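Protein piwi (Drosophila melanogaster, PDB 6KR6) binds 24 to 30 nucleotide piRNAs and, in complex with them, represses transposable elements, governing their methylation. Local coordinates at residues Trp566-Pro571 with Cys765-Asn770. Sequence-based numbering, arbitrary orientation.
Sequences WMIELP and CHLYYN. With nucleotides of chain B.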
# COMPACT_ATOMS: atom_id res chain seq x y z
N TRP A 566 -9.09 -12.22 24.00
CA TRP A 566 -10.11 -11.22 24.30
C TRP A 566 -11.08 -11.13 23.13
O TRP A 566 -10.91 -11.79 22.10
CB TRP A 566 -9.46 -9.86 24.62
CG TRP A 566 -8.71 -9.22 23.49
CD1 TRP A 566 -9.25 -8.55 22.42
CD2 TRP A 566 -7.29 -9.15 23.32
NE1 TRP A 566 -8.25 -8.08 21.60
CE2 TRP A 566 -7.04 -8.44 22.13
CE3 TRP A 566 -6.20 -9.64 24.06
CZ2 TRP A 566 -5.75 -8.20 21.66
CZ3 TRP A 566 -4.93 -9.40 23.59
CH2 TRP A 566 -4.71 -8.69 22.40
N MET A 567 -12.10 -10.29 23.29
CA MET A 567 -13.16 -10.17 22.30
C MET A 567 -13.78 -8.78 22.40
O MET A 567 -13.66 -8.10 23.43
CB MET A 567 -14.22 -11.28 22.49
CG MET A 567 -15.44 -11.24 21.56
SD MET A 567 -15.11 -11.14 19.79
CE MET A 567 -13.88 -12.41 19.58
N ILE A 568 -14.42 -8.36 21.32
CA ILE A 568 -15.07 -7.07 21.24
C ILE A 568 -16.57 -7.27 21.41
O ILE A 568 -17.11 -8.36 21.20
CB ILE A 568 -14.73 -6.38 19.89
CG1 ILE A 568 -15.26 -4.94 19.85
CG2 ILE A 568 -15.28 -7.18 18.73
CD1 ILE A 568 -14.75 -4.07 20.96
N GLU A 569 -17.26 -6.20 21.82
CA GLU A 569 -18.72 -6.21 21.86
C GLU A 569 -19.25 -6.15 20.44
O GLU A 569 -19.08 -5.14 19.74
CB GLU A 569 -19.23 -5.04 22.69
CG GLU A 569 -19.01 -5.18 24.19
CD GLU A 569 -19.51 -3.98 24.97
OE1 GLU A 569 -19.41 -2.85 24.44
OE2 GLU A 569 -20.00 -4.16 26.10
N LEU A 570 -19.90 -7.22 19.99
CA LEU A 570 -20.33 -7.37 18.60
C LEU A 570 -21.84 -7.54 18.52
O LEU A 570 -22.36 -8.63 18.79
CB LEU A 570 -19.63 -8.56 17.95
CG LEU A 570 -19.99 -8.89 16.50
CD1 LEU A 570 -19.63 -7.73 15.58
CD2 LEU A 570 -19.30 -10.17 16.06
N PRO A 571 -22.59 -6.49 18.16
CA PRO A 571 -24.06 -6.59 18.08
C PRO A 571 -24.55 -7.04 16.71
O PRO A 571 -25.33 -6.34 16.04
CB PRO A 571 -24.50 -5.16 18.42
CG PRO A 571 -23.42 -4.31 17.84
CD PRO A 571 -22.13 -5.10 17.98
N CYS A 765 -10.99 -3.73 14.01
CA CYS A 765 -9.61 -3.30 14.17
C CYS A 765 -9.03 -3.60 15.56
O CYS A 765 -7.85 -3.34 15.77
CB CYS A 765 -9.49 -1.80 13.88
SG CYS A 765 -9.37 -1.38 12.13
N HIS A 766 -9.82 -4.14 16.48
CA HIS A 766 -9.37 -4.38 17.85
C HIS A 766 -8.92 -5.81 18.12
O HIS A 766 -8.56 -6.13 19.26
CB HIS A 766 -10.49 -4.04 18.85
CG HIS A 766 -10.74 -2.57 19.02
ND1 HIS A 766 -11.46 -1.83 18.11
CD2 HIS A 766 -10.39 -1.72 20.01
CE1 HIS A 766 -11.53 -0.58 18.52
NE2 HIS A 766 -10.89 -0.48 19.68
N LEU A 767 -8.92 -6.68 17.11
CA LEU A 767 -8.85 -8.12 17.34
C LEU A 767 -7.57 -8.77 16.82
O LEU A 767 -7.55 -9.97 16.54
CB LEU A 767 -10.07 -8.81 16.71
CG LEU A 767 -11.44 -8.49 17.32
CD1 LEU A 767 -12.55 -8.95 16.39
CD2 LEU A 767 -11.58 -9.14 18.69
N TYR A 768 -6.49 -8.01 16.68
CA TYR A 768 -5.19 -8.58 16.31
C TYR A 768 -4.43 -8.89 17.60
O TYR A 768 -3.95 -7.98 18.28
CB TYR A 768 -4.40 -7.64 15.41
CG TYR A 768 -3.13 -8.26 14.87
CD1 TYR A 768 -3.18 -9.34 14.00
CD2 TYR A 768 -1.88 -7.77 15.23
CE1 TYR A 768 -2.03 -9.92 13.51
CE2 TYR A 768 -0.72 -8.33 14.74
CZ TYR A 768 -0.80 -9.41 13.88
OH TYR A 768 0.35 -9.97 13.39
N TYR A 769 -4.31 -10.17 17.92
CA TYR A 769 -3.85 -10.60 19.23
C TYR A 769 -2.35 -10.46 19.44
O TYR A 769 -1.90 -10.54 20.59
CB TYR A 769 -4.28 -12.05 19.47
CG TYR A 769 -5.78 -12.22 19.53
CD1 TYR A 769 -6.58 -11.29 20.18
CD2 TYR A 769 -6.40 -13.30 18.91
CE1 TYR A 769 -7.95 -11.44 20.23
CE2 TYR A 769 -7.77 -13.45 18.95
CZ TYR A 769 -8.54 -12.52 19.61
OH TYR A 769 -9.91 -12.67 19.65
N ASN A 770 -1.57 -10.24 18.38
CA ASN A 770 -0.15 -9.98 18.56
C ASN A 770 0.13 -8.54 18.97
O ASN A 770 1.28 -8.21 19.27
CB ASN A 770 0.63 -10.30 17.28
CG ASN A 770 1.22 -11.70 17.30
OD1 ASN A 770 0.83 -12.55 18.09
ND2 ASN A 770 2.19 -11.94 16.42
P U B 4 4.20 -8.59 14.58
OP1 U B 4 3.01 -9.40 14.19
OP2 U B 4 5.57 -9.15 14.42
O5' U B 4 4.13 -7.23 13.77
C5' U B 4 3.13 -6.26 14.07
C4' U B 4 3.65 -4.85 13.94
O4' U B 4 4.80 -4.68 14.82
C3' U B 4 4.13 -4.45 12.54
O3' U B 4 3.78 -3.09 12.28
C2' U B 4 5.64 -4.59 12.64
O2' U B 4 6.37 -3.77 11.74
C1' U B 4 5.90 -4.19 14.09
N1 U B 4 7.13 -4.77 14.65
C2 U B 4 7.79 -4.07 15.65
O2 U B 4 7.38 -3.02 16.11
N3 U B 4 8.93 -4.67 16.12
C4 U B 4 9.48 -5.86 15.68
O4 U B 4 10.53 -6.27 16.20
C5 U B 4 8.75 -6.51 14.64
C6 U B 4 7.63 -5.96 14.17
P U B 3 6.94 -12.21 17.57
OP1 U B 3 5.92 -12.98 16.81
OP2 U B 3 8.34 -12.16 17.09
O5' U B 3 6.41 -10.72 17.73
C5' U B 3 5.06 -10.46 18.08
C4' U B 3 4.80 -8.98 18.24
O4' U B 3 5.66 -8.44 19.26
C3' U B 3 5.08 -8.13 17.02
O3' U B 3 4.00 -8.14 16.11
C2' U B 3 5.34 -6.74 17.62
O2' U B 3 4.12 -6.04 17.82
C1' U B 3 5.94 -7.09 18.99
N1 U B 3 7.40 -6.85 19.07
C2 U B 3 7.81 -5.58 19.44
O2 U B 3 7.02 -4.68 19.67
N3 U B 3 9.17 -5.40 19.52
C4 U B 3 10.15 -6.34 19.27
O4 U B 3 11.33 -6.03 19.39
C5 U B 3 9.65 -7.63 18.90
C6 U B 3 8.33 -7.84 18.82
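Within the Piwi domain, beside the site where the RNA of chain B lies, Trp566 and Tyr769 join the start of the short edge strand 567-568 to the loop after helix 754-764 by their rings and two hydrogen bonds. Tyr769 turns its edge to one face of the indole, planes at 89°, with CD1 3.5 Å from Trp566 CE2. Its side chain runs past the tryptophan in the opposite direction, which carries OH to Trp566 O at 2.8 Å, nearly in line with the C=O bond. In return Trp566, its CG between the backbone N and the carbonyl carbon (chi1 64°), donates from NE1 at the indole edge to His766 O at 3.1 Å, nearly straight at 167°. A leucine in place of Trp566 would probably leave His766 O without this donor and the Tyr769 edge without its aromatic face. Leu767 crosses Ile568 at about a right angle, CD1 4.0 Å from Ile568 CG2, and Leu767 CD2 lies against Met567 CE. Tyr768 OH donates to OP1 of U4 of chain B at 2.8 Å, so the buried aromatic pair lies one residue from a phosphate contact. Trp425 adds another edge-to-face partner to Trp566, Met567 pairs through its backbone with Val411 of strand 409-411, and Leu767 touches helices 601-605 and 779-795.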